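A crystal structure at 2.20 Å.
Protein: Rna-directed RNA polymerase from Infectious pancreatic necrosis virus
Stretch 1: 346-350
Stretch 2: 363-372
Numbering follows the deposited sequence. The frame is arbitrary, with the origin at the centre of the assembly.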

# COMPACT_ATOMS: atom_id res chain seq x y z
N ASN B 346 -3.31 -14.18 7.97
CA ASN B 346 -2.47 -14.63 6.86
C ASN B 346 -2.19 -16.12 7.00
O ASN B 346 -2.59 -16.73 7.99
CB ASN B 346 -1.16 -13.80 6.76
CG ASN B 346 -0.31 -13.86 7.99
OD1 ASN B 346 0.24 -14.90 8.35
ND2 ASN B 346 -0.20 -12.75 8.68
N ILE B 347 -1.50 -16.70 6.02
CA ILE B 347 -1.19 -18.13 5.92
C ILE B 347 -0.41 -18.67 7.16
O ILE B 347 -0.49 -19.86 7.43
CB ILE B 347 -0.45 -18.41 4.58
CG1 ILE B 347 -0.55 -19.89 4.15
CG2 ILE B 347 0.98 -17.85 4.56
CD1 ILE B 347 -0.31 -20.16 2.65
N THR B 348 0.30 -17.82 7.92
CA THR B 348 1.08 -18.30 9.06
C THR B 348 0.20 -18.44 10.32
O THR B 348 0.61 -19.15 11.24
CB THR B 348 2.32 -17.41 9.32
OG1 THR B 348 1.92 -16.15 9.88
CG2 THR B 348 3.18 -17.22 8.08
N ASN B 349 -0.99 -17.81 10.36
CA ASN B 349 -1.87 -17.89 11.54
C ASN B 349 -3.31 -18.29 11.19
O ASN B 349 -4.15 -18.39 12.08
CB ASN B 349 -1.87 -16.55 12.31
CG ASN B 349 -2.37 -15.34 11.53
OD1 ASN B 349 -3.33 -15.39 10.74
ND2 ASN B 349 -1.80 -14.19 11.80
N THR B 350 -3.63 -18.46 9.89
CA THR B 350 -4.99 -18.77 9.42
C THR B 350 -4.89 -19.62 8.17
O THR B 350 -3.92 -19.50 7.43
CB THR B 350 -5.76 -17.44 9.14
OG1 THR B 350 -5.72 -16.60 10.31
CG2 THR B 350 -7.21 -17.65 8.69
N GLY B 363 10.10 -16.24 13.66
CA GLY B 363 9.70 -17.53 13.12
C GLY B 363 8.76 -17.55 11.94
O GLY B 363 8.36 -18.63 11.52
N GLY B 364 8.40 -16.36 11.42
CA GLY B 364 7.50 -16.22 10.26
C GLY B 364 7.95 -16.98 9.02
O GLY B 364 7.18 -17.74 8.42
N MET B 365 9.23 -16.80 8.64
CA MET B 365 9.84 -17.50 7.50
C MET B 365 9.85 -19.05 7.74
O MET B 365 9.49 -19.81 6.83
CB MET B 365 11.26 -16.98 7.22
CG MET B 365 11.91 -17.64 5.99
SD MET B 365 10.96 -17.37 4.47
CE MET B 365 11.62 -15.81 3.98
N ASP B 366 10.18 -19.51 8.96
CA ASP B 366 10.15 -20.94 9.24
C ASP B 366 8.73 -21.50 9.11
O ASP B 366 8.58 -22.62 8.60
CB ASP B 366 10.75 -21.29 10.60
CG ASP B 366 11.01 -22.79 10.71
OD1 ASP B 366 11.74 -23.34 9.84
OD2 ASP B 366 10.45 -23.42 11.63
N ARG B 367 7.69 -20.73 9.53
CA ARG B 367 6.26 -21.14 9.38
C ARG B 367 5.92 -21.33 7.90
O ARG B 367 5.29 -22.32 7.53
CB ARG B 367 5.31 -20.11 10.03
CG ARG B 367 5.36 -20.13 11.55
CD ARG B 367 4.22 -19.34 12.14
NE ARG B 367 4.10 -19.56 13.58
CZ ARG B 367 2.97 -19.44 14.27
NH1 ARG B 367 1.84 -19.12 13.66
NH2 ARG B 367 2.96 -19.66 15.58
N ILE B 368 6.39 -20.40 7.03
CA ILE B 368 6.21 -20.46 5.57
C ILE B 368 6.92 -21.71 5.02
O ILE B 368 6.30 -22.46 4.26
CB ILE B 368 6.74 -19.15 4.90
CG1 ILE B 368 5.85 -17.94 5.23
CG2 ILE B 368 6.99 -19.32 3.37
CD1 ILE B 368 4.51 -17.90 4.61
N MET B 369 8.19 -21.95 5.43
CA MET B 369 8.97 -23.11 4.97
C MET B 369 8.32 -24.44 5.41
O MET B 369 8.33 -25.38 4.62
CB MET B 369 10.42 -23.03 5.43
CG MET B 369 11.19 -21.90 4.74
SD MET B 369 11.25 -22.00 2.90
CE MET B 369 12.13 -23.55 2.66
N THR B 370 7.68 -24.48 6.60
CA THR B 370 6.94 -25.65 7.08
C THR B 370 5.73 -25.89 6.14
O THR B 370 5.52 -27.01 5.70
CB THR B 370 6.51 -25.47 8.55
OG1 THR B 370 7.69 -25.37 9.35
CG2 THR B 370 5.67 -26.62 9.08
N ILE B 371 4.98 -24.82 5.80
CA ILE B 371 3.82 -24.89 4.91
C ILE B 371 4.29 -25.39 3.52
O ILE B 371 3.67 -26.31 2.99
CB ILE B 371 3.04 -23.55 4.85
CG1 ILE B 371 2.28 -23.30 6.18
CG2 ILE B 371 2.05 -23.53 3.67
CD1 ILE B 371 2.09 -21.82 6.53
N ILE B 372 5.41 -24.84 2.99
CA ILE B 372 5.98 -25.24 1.70
C ILE B 372 6.41 -26.72 1.71
O ILE B 372 6.05 -27.46 0.80
CB ILE B 372 7.14 -24.29 1.27
CG1 ILE B 372 6.58 -22.90 0.84
CG2 ILE B 372 8.03 -24.91 0.15
CD1 ILE B 372 7.68 -21.78 0.64

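Residues 346-350 form a compact irregular loop that packs against one flank of a helix running from Gly364 through Ile372 and beyond. The loop is folded on itself by backbone hydrogen bonds to Asn346 O, from Asn349 N (3.1 Å) and, weakly, from Thr350 N (2.8 Å). Gly363 occupies the N-cap position before the helix; its phi of 83° is one that glycine adopts readily. The helical ladder begins with Arg367 N to Gly363 O (3.0 Å) and continues with Ile368 N to Gly364 O (3.1 Å). The closest CA pair across the stretches is Thr348 CA and Arg367 CA, 5.9 Å apart, and the residues of the helix that touch the loop, Gly364, Arg367, Ile368 and Ile371, recur at the three- and four-residue spacing of a helix face.

The single hydrogen bond between the stretches runs from Arg367 NH1 to Thr348 O (2.7 Å, N-H...O angle 137°). Arg367 points its CA-to-CB bond toward the loop and extends from an m chi1 through t chi2 and chi3, so its aliphatic part passes Thr348, with Arg367 CD 3.9 Å from Thr348 CB, before the guanidinium meets the carbonyl at its edge. A long side chain with a polar end thus supplies both an apolar contact and a donor.

Away from this bond the contact is largely apolar. The CA-to-CB bond of Ile347 points toward the helix and its CG2 lies 3.5 Å from Ile368 CD1, while its CG1 lies 4.0 Å from Ile371 CD1. The CA-to-CB bond of Ile368 points sideways, but its m,m rotamer brings the end of the side chain nearer the loop, where CD1 also lies 3.8 Å from Thr348 CG2. The CA-to-CB bond of Ile371 points toward the loop, and its CD1 approaches Ile347 O to 3.4 Å. These three isoleucines are buried, a setting suited to branched hydrocarbon side chains. Gly364 adds a light contact, its O lying 4.0 Å from Thr348 CG2.

Thr348 has the largest area covered by the opposite stretch, 85 Å² of the 282 Å² buried in total. Its methyl faces the helix, while its OG1 donates to Asn346 OD1 (2.6 Å), which also accepts from Thr348 N (3.0 Å). Asn349 OD1 receives Asn346 N (3.0 Å) and Thr350 OG1 (2.7 Å). The two asparagines therefore brace the loop internally rather than bonding to the helix, their amide oxygens accepting from backbone and hydroxyl donors in the turn that presents Ile347 and Thr348.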